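Local coordinates for protein oxidoreductase (Listeria innocua, PDB 3E18) that is an uncharacterised oxidoreductase of the Gfo/Idh/MocA family that binds NAD in a Rossmann-fold domain and probably uses it as a dehydrogenase cofactor, at residues Glu95-Met100 with Met173-Gly178; Ser151-Ala156 with Val179-Gln184. All coordinates share one frame; numbering follows the deposited sequence.

Contact 1 of 2, residues Glu95-Met100 with Met173-Gly178. With NAD (nicotinamide-adenine-dinucleotide), chain E; GOL (glycerol), chain G.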
ATOM      1  N   GLU A  95      15.757   8.697  25.064  1.00 24.72           N
ATOM      2  CA  GLU A  95      14.880   7.796  24.340  1.00 28.15           C
ATOM      3  C   GLU A  95      14.040   8.454  23.242  1.00 33.18           C
ATOM      4  O   GLU A  95      13.716   9.637  23.318  1.00 33.79           O
ATOM      5  CB  GLU A  95      13.966   7.060  25.309  1.00 31.59           C
ATOM      6  CG  GLU A  95      14.532   5.729  25.761  1.00 25.94           C
ATOM      7  CD  GLU A  95      14.776   4.741  24.604  1.00 32.97           C
ATOM      8  OE1 GLU A  95      14.373   4.994  23.445  1.00 36.69           O
ATOM      9  OE2 GLU A  95      15.402   3.702  24.858  1.00 34.90           O
ATOM     10  N   LYS A  96      13.732   7.660  22.214  1.00 32.01           N
ATOM     11  CA  LYS A  96      12.830   8.035  21.119  0.50 31.58           C
ATOM     12  C   LYS A  96      11.388   8.179  21.619  1.00 32.47           C
ATOM     13  O   LYS A  96      11.007   7.523  22.599  1.00 31.72           O
ATOM     14  CB  LYS A  96      12.899   6.975  20.001  0.50 32.40           C
ATOM     15  CG  LYS A  96      12.459   5.552  20.414  0.50 36.23           C
ATOM     16  CD  LYS A  96      11.137   5.119  19.754  0.50 36.10           C
ATOM     17  CE  LYS A  96       9.883   5.313  20.598  0.50 37.60           C
ATOM     18  NZ  LYS A  96       9.460   4.110  21.370  0.50 27.53           N
ATOM     19  N   PRO A  97      10.576   9.063  20.996  1.00 28.31           N
ATOM     20  CA  PRO A  97      10.907  10.176  20.105  1.00 30.65           C
ATOM     21  C   PRO A  97      11.550  11.196  21.045  1.00 32.65           C
ATOM     22  O   PRO A  97      11.133  11.296  22.206  1.00 33.26           O
ATOM     23  CB  PRO A  97       9.538  10.653  19.601  1.00 31.91           C
ATOM     24  CG  PRO A  97       8.569  10.222  20.616  1.00 29.31           C
ATOM     25  CD  PRO A  97       9.120   8.945  21.206  1.00 31.17           C
ATOM     26  N   VAL A  98      12.605  11.876  20.608  1.00 31.87           N
ATOM     27  CA  VAL A  98      13.344  12.671  21.575  1.00 27.94           C
ATOM     28  C   VAL A  98      12.498  13.803  22.113  1.00 33.82           C
ATOM     29  O   VAL A  98      12.503  14.055  23.310  1.00 30.95           O
ATOM     30  CB  VAL A  98      14.696  13.184  21.074  1.00 31.05           C
ATOM     31  CG1 VAL A  98      15.650  12.025  20.982  1.00 28.12           C
ATOM     32  CG2 VAL A  98      14.564  13.927  19.749  1.00 32.50           C
ATOM     33  N   THR A  99      11.748  14.455  21.226  1.00 29.09           N
ATOM     34  CA  THR A  99      10.833  15.516  21.604  1.00 27.36           C
ATOM     35  C   THR A  99       9.556  15.389  20.787  1.00 29.64           C
ATOM     36  O   THR A  99       9.500  14.638  19.801  1.00 30.72           O
ATOM     37  CB  THR A  99      11.420  16.896  21.353  1.00 26.30           C
ATOM     38  OG1 THR A  99      11.837  16.997  19.982  1.00 31.18           O
ATOM     39  CG2 THR A  99      12.586  17.190  22.288  1.00 29.78           C
ATOM     40  N   MET A 100       8.533  16.125  21.194  1.00 30.53           N
ATOM     41  CA  MET A 100       7.249  16.079  20.510  1.00 33.71           C
ATOM     42  C   MET A 100       7.148  17.083  19.353  1.00 35.30           C
ATOM     43  O   MET A 100       6.227  17.009  18.542  1.00 35.35           O
ATOM     44  CB  MET A 100       6.107  16.212  21.517  1.00 37.40           C
ATOM     45  CG  MET A 100       5.968  14.953  22.387  1.00 35.34           C
ATOM     46  SD  MET A 100       4.949  15.150  23.848  1.00 33.25           S
ATOM     47  CE  MET A 100       5.134  16.895  24.215  1.00 49.52           C
ATOM     48  N   MET A 173       0.793   5.510  17.872  1.00 30.14           N
ATOM     49  CA  MET A 173       1.738   4.678  17.126  1.00 25.72           C
ATOM     50  C   MET A 173       2.713   5.418  16.207  1.00 28.88           C
ATOM     51  O   MET A 173       3.816   4.913  15.956  1.00 30.28           O
ATOM     52  CB  MET A 173       1.016   3.549  16.375  1.00 24.47           C
ATOM     53  CG  MET A 173       0.552   2.387  17.265  1.00 28.54           C
ATOM     54  SD  MET A 173       1.835   1.553  18.277  1.00 33.39           S
ATOM     55  CE  MET A 173       1.284   2.072  19.874  1.00 28.03           C
ATOM     56  N   VAL A 174       2.320   6.581  15.688  1.00 25.15           N
ATOM     57  CA  VAL A 174       3.264   7.395  14.902  1.00 26.15           C
ATOM     58  C   VAL A 174       4.498   7.703  15.775  1.00 28.55           C
ATOM     59  O   VAL A 174       5.643   7.505  15.372  1.00 26.18           O
ATOM     60  CB  VAL A 174       2.619   8.700  14.394  1.00 29.45           C
ATOM     61  CG1 VAL A 174       3.647   9.577  13.694  1.00 21.34           C
ATOM     62  CG2 VAL A 174       1.462   8.408  13.429  1.00 26.13           C
ATOM     63  N   LEU A 175       4.242   8.140  17.001  1.00 31.15           N
ATOM     64  CA  LEU A 175       5.299   8.523  17.928  1.00 30.89           C
ATOM     65  C   LEU A 175       6.013   7.326  18.578  1.00 34.53           C
ATOM     66  O   LEU A 175       7.134   7.442  19.051  1.00 38.73           O
ATOM     67  CB  LEU A 175       4.726   9.497  18.972  1.00 25.06           C
ATOM     68  CG  LEU A 175       4.427  10.885  18.393  1.00 25.56           C
ATOM     69  CD1 LEU A 175       3.690  11.766  19.403  1.00 31.77           C
ATOM     70  CD2 LEU A 175       5.709  11.549  17.955  1.00 29.35           C
ATOM     71  N   ASP A 176       5.365   6.171  18.574  1.00 32.34           N
ATOM     72  CA  ASP A 176       5.925   4.985  19.204  1.00 32.22           C
ATOM     73  C   ASP A 176       6.747   4.170  18.198  1.00 31.29           C
ATOM     74  O   ASP A 176       7.966   4.125  18.281  1.00 40.31           O
ATOM     75  CB  ASP A 176       4.795   4.150  19.796  1.00 31.62           C
ATOM     76  CG  ASP A 176       5.286   3.028  20.686  1.00 43.33           C
ATOM     77  OD1 ASP A 176       6.513   2.852  20.848  1.00 54.12           O
ATOM     78  OD2 ASP A 176       4.429   2.305  21.228  1.00 48.67           O
ATOM     79  N   TRP A 177       6.079   3.537  17.244  1.00 29.81           N
ATOM     80  CA  TRP A 177       6.766   2.712  16.265  1.00 27.15           C
ATOM     81  C   TRP A 177       7.164   3.510  15.031  1.00 28.54           C
ATOM     82  O   TRP A 177       8.188   3.241  14.404  1.00 27.89           O
ATOM     83  CB  TRP A 177       5.881   1.544  15.866  1.00 30.85           C
ATOM     84  CG  TRP A 177       6.218   0.280  16.562  1.00 33.58           C
ATOM     85  CD1 TRP A 177       5.504  -0.324  17.561  1.00 39.76           C
ATOM     86  CD2 TRP A 177       7.362  -0.549  16.324  1.00 32.83           C
ATOM     87  NE1 TRP A 177       6.133  -1.481  17.958  1.00 39.94           N
ATOM     88  CE2 TRP A 177       7.274  -1.645  17.213  1.00 39.21           C
ATOM     89  CE3 TRP A 177       8.447  -0.481  15.437  1.00 30.11           C
ATOM     90  CZ2 TRP A 177       8.234  -2.660  17.246  1.00 37.80           C
ATOM     91  CZ3 TRP A 177       9.396  -1.501  15.466  1.00 31.11           C
ATOM     92  CH2 TRP A 177       9.282  -2.569  16.368  1.00 35.79           C
ATOM     93  N   GLY A 178       6.347   4.488  14.678  1.00 26.34           N
ATOM     94  CA  GLY A 178       6.597   5.288  13.478  1.00 27.60           C
ATOM     95  C   GLY A 178       7.969   5.908  13.464  1.00 26.31           C
ATOM     96  O   GLY A 178       8.652   5.866  12.446  1.00 31.24           O
TER
HETATM   97  PA  NAD E 360       7.226   3.533  31.450  1.00 38.54           P
HETATM   98  O1A NAD E 360       7.314   2.058  31.545  1.00 43.57           O
HETATM   99  O2A NAD E 360       5.896   4.080  31.772  1.00 41.27           O
HETATM  100  O5B NAD E 360       8.353   4.209  32.373  1.00 42.35           O
HETATM  101  C5B NAD E 360       8.566   5.600  32.459  1.00 43.64           C
HETATM  102  C4B NAD E 360       9.152   5.881  33.839  1.00 38.53           C
HETATM  103  O4B NAD E 360       9.518   7.243  33.965  1.00 40.14           O
HETATM  104  C3B NAD E 360       8.133   5.587  34.936  1.00 43.75           C
HETATM  105  O3B NAD E 360       8.714   4.716  35.878  1.00 36.76           O
HETATM  106  C2B NAD E 360       7.853   6.944  35.549  1.00 43.33           C
HETATM  107  O2B NAD E 360       7.589   6.876  36.931  1.00 42.25           O
HETATM  108  C1B NAD E 360       9.126   7.709  35.239  1.00 41.81           C
HETATM  109  N9A NAD E 360       8.941   9.168  35.199  1.00 43.32           N
HETATM  110  C8A NAD E 360       7.853   9.866  34.731  1.00 40.11           C
HETATM  111  N7A NAD E 360       8.102  11.190  34.866  1.00 42.23           N
HETATM  112  C5A NAD E 360       9.329  11.340  35.418  1.00 46.39           C
HETATM  113  C6A NAD E 360      10.065  12.463  35.780  1.00 43.49           C
HETATM  114  N6A NAD E 360       9.633  13.671  35.423  1.00 39.35           N
HETATM  115  N1A NAD E 360      11.323  12.300  36.341  1.00 39.31           N
HETATM  116  C2A NAD E 360      11.845  11.038  36.546  1.00 39.51           C
HETATM  117  N3A NAD E 360      11.107   9.929  36.187  1.00 44.80           N
HETATM  118  C4A NAD E 360       9.869  10.077  35.634  1.00 44.44           C
HETATM  119  O3  NAD E 360       7.654   3.987  29.955  1.00 30.37           O
HETATM  120  PN  NAD E 360       8.599   3.150  28.981  1.00 33.66           P
HETATM  121  O1N NAD E 360       7.775   2.223  28.161  1.00 36.74           O
HETATM  122  O2N NAD E 360       9.790   2.651  29.706  1.00 33.42           O
HETATM  123  O5D NAD E 360       9.091   4.317  27.947  1.00 29.86           O
HETATM  124  C5D NAD E 360       9.816   5.454  28.361  1.00 29.54           C
HETATM  125  C4D NAD E 360      10.522   6.092  27.143  1.00 29.44           C
HETATM  126  O4D NAD E 360      11.250   5.104  26.437  1.00 35.70           O
HETATM  127  C3D NAD E 360       9.556   6.687  26.134  1.00 30.00           C
HETATM  128  O3D NAD E 360      10.155   7.824  25.527  1.00 28.42           O
HETATM  129  C2D NAD E 360       9.400   5.623  25.068  1.00 33.81           C
HETATM  130  O2D NAD E 360       9.155   6.218  23.814  1.00 37.40           O
HETATM  131  C1D NAD E 360      10.769   4.957  25.102  1.00 37.48           C
HETATM  132  N1N NAD E 360      10.810   3.540  24.654  1.00 38.11           N
HETATM  133  C2N NAD E 360      11.683   3.241  23.647  1.00 40.47           C
HETATM  134  C3N NAD E 360      11.815   1.949  23.149  1.00 42.63           C
HETATM  135  C7N NAD E 360      12.948   1.652  22.215  1.00 36.73           C
HETATM  136  O7N NAD E 360      12.974   0.418  21.548  1.00 44.48           O
HETATM  137  N7N NAD E 360      13.922   2.548  22.033  1.00 33.66           N
HETATM  138  C4N NAD E 360      11.057   0.917  23.720  1.00 36.56           C
HETATM  139  C5N NAD E 360      10.176   1.217  24.762  1.00 34.24           C
HETATM  140  C6N NAD E 360      10.068   2.533  25.228  1.00 38.87           C
HETATM  141  C1  GOL G 362       9.503  -1.170  20.546  1.00 53.74           C
HETATM  142  O1  GOL G 362      10.799  -0.692  20.241  1.00 47.81           O
HETATM  143  C2  GOL G 362       8.518  -0.030  20.820  1.00 58.45           C
HETATM  144  O2  GOL G 362       9.146   1.239  20.746  1.00 46.04           O
HETATM  145  C3  GOL G 362       7.897  -0.270  22.198  1.00 63.75           C
HETATM  146  O3  GOL G 362       7.045   0.785  22.597  1.00 65.37           O

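Contact 2 of 2, residues Ser151-Ala156 with Val179-Gln184. With NAD (nicotinamide-adenine-dinucleotide), chain E.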
ATOM      1  N   SER A 151       7.654  -0.902   4.552  1.00 21.11           N
ATOM      2  CA  SER A 151       8.104  -1.300   5.877  1.00 23.13           C
ATOM      3  C   SER A 151       6.890  -1.302   6.788  1.00 21.20           C
ATOM      4  O   SER A 151       6.239  -0.268   6.962  1.00 23.81           O
ATOM      5  CB  SER A 151       9.176  -0.309   6.341  1.00 22.83           C
ATOM      6  OG  SER A 151       9.601  -0.550   7.672  1.00 28.63           O
ATOM      7  N   ARG A 152       6.559  -2.457   7.371  1.00 23.30           N
ATOM      8  CA  ARG A 152       5.300  -2.607   8.090  1.00 24.27           C
ATOM      9  C   ARG A 152       5.530  -3.287   9.425  1.00 26.42           C
ATOM     10  O   ARG A 152       6.216  -4.286   9.495  1.00 24.11           O
ATOM     11  CB  ARG A 152       4.312  -3.493   7.299  1.00 22.58           C
ATOM     12  CG  ARG A 152       3.730  -2.878   6.027  1.00 25.92           C
ATOM     13  CD  ARG A 152       2.772  -3.854   5.325  1.00 20.02           C
ATOM     14  NE  ARG A 152       2.141  -3.248   4.139  1.00 31.03           N
ATOM     15  CZ  ARG A 152       2.623  -3.298   2.899  1.00 28.51           C
ATOM     16  NH1 ARG A 152       1.968  -2.709   1.904  1.00 30.95           N
ATOM     17  NH2 ARG A 152       3.765  -3.919   2.640  1.00 27.90           N
ATOM     18  N   VAL A 153       4.954  -2.741  10.482  1.00 23.82           N
ATOM     19  CA  VAL A 153       4.889  -3.472  11.744  1.00 27.71           C
ATOM     20  C   VAL A 153       3.426  -3.670  12.096  1.00 24.08           C
ATOM     21  O   VAL A 153       2.730  -2.723  12.462  1.00 28.55           O
ATOM     22  CB  VAL A 153       5.679  -2.759  12.882  1.00 28.07           C
ATOM     23  CG1 VAL A 153       5.502  -3.511  14.201  1.00 26.35           C
ATOM     24  CG2 VAL A 153       7.168  -2.675  12.534  1.00 27.31           C
ATOM     25  N   HIS A 154       2.962  -4.911  11.998  1.00 28.61           N
ATOM     26  CA  HIS A 154       1.568  -5.246  12.239  1.00 27.09           C
ATOM     27  C   HIS A 154       1.454  -6.143  13.462  1.00 30.37           C
ATOM     28  O   HIS A 154       2.341  -6.948  13.735  1.00 31.34           O
ATOM     29  CB  HIS A 154       1.004  -6.018  11.041  1.00 25.54           C
ATOM     30  CG  HIS A 154       0.660  -5.161   9.857  1.00 30.30           C
ATOM     31  ND1 HIS A 154       0.116  -5.687   8.704  1.00 25.91           N
ATOM     32  CD2 HIS A 154       0.747  -3.825   9.654  1.00 26.10           C
ATOM     33  CE1 HIS A 154      -0.093  -4.715   7.833  1.00 28.74           C
ATOM     34  NE2 HIS A 154       0.277  -3.574   8.385  1.00 31.42           N
ATOM     35  N   GLY A 155       0.343  -6.026  14.171  1.00 31.77           N
ATOM     36  CA  GLY A 155       0.069  -6.914  15.306  1.00 26.82           C
ATOM     37  C   GLY A 155      -1.358  -6.718  15.740  1.00 31.68           C
ATOM     38  O   GLY A 155      -2.045  -5.872  15.193  1.00 30.79           O
ATOM     39  N   ALA A 156      -1.832  -7.507  16.703  1.00 30.86           N
ATOM     40  CA  ALA A 156      -3.171  -7.287  17.220  1.00 31.08           C
ATOM     41  C   ALA A 156      -3.183  -7.242  18.747  1.00 35.63           C
ATOM     42  O   ALA A 156      -3.926  -7.973  19.396  1.00 39.50           O
ATOM     43  CB  ALA A 156      -4.137  -8.337  16.688  1.00 31.59           C
ATOM     44  N   VAL A 179       8.387   6.476  14.597  1.00 26.53           N
ATOM     45  CA  VAL A 179       9.707   7.087  14.693  1.00 27.10           C
ATOM     46  C   VAL A 179      10.829   6.085  14.370  1.00 23.77           C
ATOM     47  O   VAL A 179      11.745   6.433  13.659  1.00 24.61           O
ATOM     48  CB  VAL A 179       9.921   7.829  16.057  1.00 30.21           C
ATOM     49  CG1 VAL A 179       9.715   6.904  17.195  1.00 34.19           C
ATOM     50  CG2 VAL A 179      11.297   8.467  16.150  1.00 31.67           C
ATOM     51  N   HIS A 180      10.740   4.844  14.852  1.00 20.27           N
ATOM     52  CA  HIS A 180      11.726   3.810  14.475  1.00 21.28           C
ATOM     53  C   HIS A 180      11.759   3.554  12.973  1.00 24.03           C
ATOM     54  O   HIS A 180      12.835   3.490  12.373  1.00 26.76           O
ATOM     55  CB  HIS A 180      11.374   2.475  15.108  1.00 23.38           C
ATOM     56  CG  HIS A 180      11.702   2.382  16.555  1.00 27.89           C
ATOM     57  ND1 HIS A 180      12.914   2.786  17.073  1.00 25.57           N
ATOM     58  CD2 HIS A 180      10.994   1.869  17.591  1.00 30.80           C
ATOM     59  CE1 HIS A 180      12.930   2.540  18.370  1.00 34.28           C
ATOM     60  NE2 HIS A 180      11.779   1.983  18.709  1.00 30.00           N
ATOM     61  N   LEU A 181      10.580   3.398  12.370  1.00 22.39           N
ATOM     62  CA  LEU A 181      10.512   2.998  10.961  1.00 21.06           C
ATOM     63  C   LEU A 181      10.907   4.140  10.053  1.00 21.30           C
ATOM     64  O   LEU A 181      11.550   3.932   9.023  1.00 23.08           O
ATOM     65  CB  LEU A 181       9.119   2.509  10.601  1.00 18.46           C
ATOM     66  CG  LEU A 181       8.595   1.342  11.440  1.00 24.81           C
ATOM     67  CD1 LEU A 181       7.276   0.917  10.872  1.00 25.39           C
ATOM     68  CD2 LEU A 181       9.581   0.195  11.375  1.00 23.15           C
ATOM     69  N   LEU A 182      10.539   5.353  10.445  1.00 24.78           N
ATOM     70  CA  LEU A 182      10.847   6.529   9.625  1.00 24.79           C
ATOM     71  C   LEU A 182      12.323   6.890   9.722  1.00 24.07           C
ATOM     72  O   LEU A 182      12.931   7.423   8.762  1.00 28.37           O
ATOM     73  CB  LEU A 182      10.001   7.717  10.073  1.00 25.59           C
ATOM     74  CG  LEU A 182       8.484   7.604   9.865  1.00 23.45           C
ATOM     75  CD1 LEU A 182       7.797   8.682  10.646  1.00 23.79           C
ATOM     76  CD2 LEU A 182       8.060   7.619   8.397  1.00 27.21           C
ATOM     77  N   ASP A 183      12.882   6.642  10.904  1.00 23.04           N
ATOM     78  CA  ASP A 183      14.310   6.864  11.148  1.00 25.89           C
ATOM     79  C   ASP A 183      15.179   5.889  10.345  1.00 24.09           C
ATOM     80  O   ASP A 183      16.148   6.314   9.697  1.00 26.17           O
ATOM     81  CB  ASP A 183      14.636   6.799  12.639  1.00 25.51           C
ATOM     82  CG  ASP A 183      16.109   6.949  12.903  1.00 33.53           C
ATOM     83  OD1 ASP A 183      16.654   8.065  12.707  1.00 30.89           O
ATOM     84  OD2 ASP A 183      16.719   5.926  13.254  1.00 27.87           O
ATOM     85  N   GLN A 184      14.812   4.604  10.369  1.00 27.37           N
ATOM     86  CA  GLN A 184      15.392   3.593   9.455  1.00 22.61           C
ATOM     87  C   GLN A 184      15.393   4.080   8.015  1.00 21.61           C
ATOM     88  O   GLN A 184      16.426   4.080   7.346  1.00 24.12           O
ATOM     89  CB  GLN A 184      14.606   2.291   9.532  1.00 21.91           C
ATOM     90  CG  GLN A 184      15.002   1.403  10.729  1.00 20.15           C
ATOM     91  CD  GLN A 184      14.149   0.144  10.851  1.00 26.78           C
ATOM     92  OE1 GLN A 184      13.171  -0.050  10.128  1.00 28.42           O
ATOM     93  NE2 GLN A 184      14.534  -0.723  11.767  1.00 24.05           N
TER
HETATM   94  PA  NAD E 360       7.226   3.533  31.450  1.00 38.54           P
HETATM   95  O1A NAD E 360       7.314   2.058  31.545  1.00 43.57           O
HETATM   96  O2A NAD E 360       5.896   4.080  31.772  1.00 41.27           O
HETATM   97  O5B NAD E 360       8.353   4.209  32.373  1.00 42.35           O
HETATM   98  C5B NAD E 360       8.566   5.600  32.459  1.00 43.64           C
HETATM   99  C4B NAD E 360       9.152   5.881  33.839  1.00 38.53           C
HETATM  100  O4B NAD E 360       9.518   7.243  33.965  1.00 40.14           O
HETATM  101  C3B NAD E 360       8.133   5.587  34.936  1.00 43.75           C
HETATM  102  O3B NAD E 360       8.714   4.716  35.878  1.00 36.76           O
HETATM  103  C2B NAD E 360       7.853   6.944  35.549  1.00 43.33           C
HETATM  104  O2B NAD E 360       7.589   6.876  36.931  1.00 42.25           O
HETATM  105  C1B NAD E 360       9.126   7.709  35.239  1.00 41.81           C
HETATM  106  N9A NAD E 360       8.941   9.168  35.199  1.00 43.32           N
HETATM  107  C8A NAD E 360       7.853   9.866  34.731  1.00 40.11           C
HETATM  108  N7A NAD E 360       8.102  11.190  34.866  1.00 42.23           N
HETATM  109  C5A NAD E 360       9.329  11.340  35.418  1.00 46.39           C
HETATM  110  C6A NAD E 360      10.065  12.463  35.780  1.00 43.49           C
HETATM  111  N6A NAD E 360       9.633  13.671  35.423  1.00 39.35           N
HETATM  112  N1A NAD E 360      11.323  12.300  36.341  1.00 39.31           N
HETATM  113  C2A NAD E 360      11.845  11.038  36.546  1.00 39.51           C
HETATM  114  N3A NAD E 360      11.107   9.929  36.187  1.00 44.80           N
HETATM  115  C4A NAD E 360       9.869  10.077  35.634  1.00 44.44           C
HETATM  116  O3  NAD E 360       7.654   3.987  29.955  1.00 30.37           O
HETATM  117  PN  NAD E 360       8.599   3.150  28.981  1.00 33.66           P
HETATM  118  O1N NAD E 360       7.775   2.223  28.161  1.00 36.74           O
HETATM  119  O2N NAD E 360       9.790   2.651  29.706  1.00 33.42           O
HETATM  120  O5D NAD E 360       9.091   4.317  27.947  1.00 29.86           O
HETATM  121  C5D NAD E 360       9.816   5.454  28.361  1.00 29.54           C
HETATM  122  C4D NAD E 360      10.522   6.092  27.143  1.00 29.44           C
HETATM  123  O4D NAD E 360      11.250   5.104  26.437  1.00 35.70           O
HETATM  124  C3D NAD E 360       9.556   6.687  26.134  1.00 30.00           C
HETATM  125  O3D NAD E 360      10.155   7.824  25.527  1.00 28.42           O
HETATM  126  C2D NAD E 360       9.400   5.623  25.068  1.00 33.81           C
HETATM  127  O2D NAD E 360       9.155   6.218  23.814  1.00 37.40           O
HETATM  128  C1D NAD E 360      10.769   4.957  25.102  1.00 37.48           C
HETATM  129  N1N NAD E 360      10.810   3.540  24.654  1.00 38.11           N
HETATM  130  C2N NAD E 360      11.683   3.241  23.647  1.00 40.47           C
HETATM  131  C3N NAD E 360      11.815   1.949  23.149  1.00 42.63           C
HETATM  132  C7N NAD E 360      12.948   1.652  22.215  1.00 36.73           C
HETATM  133  O7N NAD E 360      12.974   0.418  21.548  1.00 44.48           O
HETATM  134  N7N NAD E 360      13.922   2.548  22.033  1.00 33.66           N
HETATM  135  C4N NAD E 360      11.057   0.917  23.720  1.00 36.56           C
HETATM  136  C5N NAD E 360      10.176   1.217  24.762  1.00 34.24           C
HETATM  137  C6N NAD E 360      10.068   2.533  25.228  1.00 38.87           C
HETATM  138  O   HOH W   1      11.629   1.370   8.033  1.00 27.92           O

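Contact 1 of 2, residues Glu95-Met100 with Met173-Gly178
K96 and P97 meet L175 and D176 where the Glu-Lys-Pro motif of the Gfo/Idh/MocA fold, at the end of Rossmann strand 91-95 and in the loop that follows, faces the start of helix 173-188 in the C-terminal domain. The K96 side chain, one of two deposited conformers, begins at CB with CG set between the backbone N and the carbonyl carbon (chi1 62°), and bends again at each later torsion. K96 CG lies beside the nicotinamide amide, 3.7 Å from NAD N7N. CD and CE pass along the D176 carbonyl, with K96 CE 3.2 Å from D176 O. In this conformer the tip forms a salt bridge across the domains, K96 NZ to D176 OD1 at 3.2 Å, approaching the anti side of the carboxylate about 20° out of its plane. NZ also donates to O2 of a glycerol probably left from crystallisation and, weakly, to the ribose hydroxyl O2D of NAD. Both O2 and O3 of the glycerol donate to D176 OD1, so with NZ in this position OD1 has three donors. P97, after a cis peptide bond, lays its ring against the helix: P97 CD is 3.3 Å from L175 O, and CG touches L175 CD2, the side chains crossing nearly at a right angle. E95 OE1 takes NAD N7N (2.9 Å) and the K96 amide, while NAD O2D donates to K96 O at 2.6 Å.

Contact 2 of 2, residues Ser151-Ala156 with Val179-Gln184
L181 projects from helix 179-184 onto S151 and V153, which point toward it from strand 151-154, in the alpha/beta C-terminal domain typical of Gfo/Idh/MocA proteins. Strand and helix run nearly antiparallel, their axes 164° apart and 9.6 Å at closest approach. The tight part is the leucine fork. L181 CG stands anti to the carbonyl carbon (chi1 -57°), and with chi2 -175° both methyls lie on the side of the sheet: L181 CD2 packs on V153 CG2 at 3.9 Å, CD1 reaches the same methyl, and the two side chains cross obliquely. L181 CD2 also lies 3.8 Å from S151 OG, so one branch touches both an apolar and a polar neighbour.

The other half is looser and wet. S151 OG and Q184 OE1 stand 4.4 Å apart, and a water links them. It accepts from S151 OG at 2.8 Å and donates both to L181 O, at 2.7 Å, and to Q184 OE1. No direct hydrogen bond crosses between the two segments; the water joins them, and R238 reaches both, bonding S151 OG through NH1 and Q184 OE1 weakly through NH2. The Q184 amide nitrogen is held by the R125 carbonyl. H180, one helix residue before L181, turns instead to the cofactor, its ring edge facing the carboxamide of NAD.

L181 further rests on I226 and V228 of strand 223-229, and W239 of strand 239-243 flanks S151 and Q184. V179 and L182 pack on helix 325-344, while R152 and H154 pack against L236 and Y240 of the second subunit.

Overall arrangement
Contacts 1 and 2 lie about 11 Å apart, centre to centre, and use successive parts of helix 173-188. Their segments alternate along the chain: the loop 95-100 leaves the five-stranded parallel Rossmann sheet, strand segment 151-156 follows in the large mixed sheet, and the helix returns with 173-178 and 179-184. Contact 1 thus joins the helix to the nucleotide-binding domain, and contact 2 joins it to the sheet of its own domain. They also touch directly, with K96 CD 3.4 Å from H180 NE2 and W177 packed on V153. The helix therefore bridges both domains, with the nicotinamide end of NAD lying in the cleft between them.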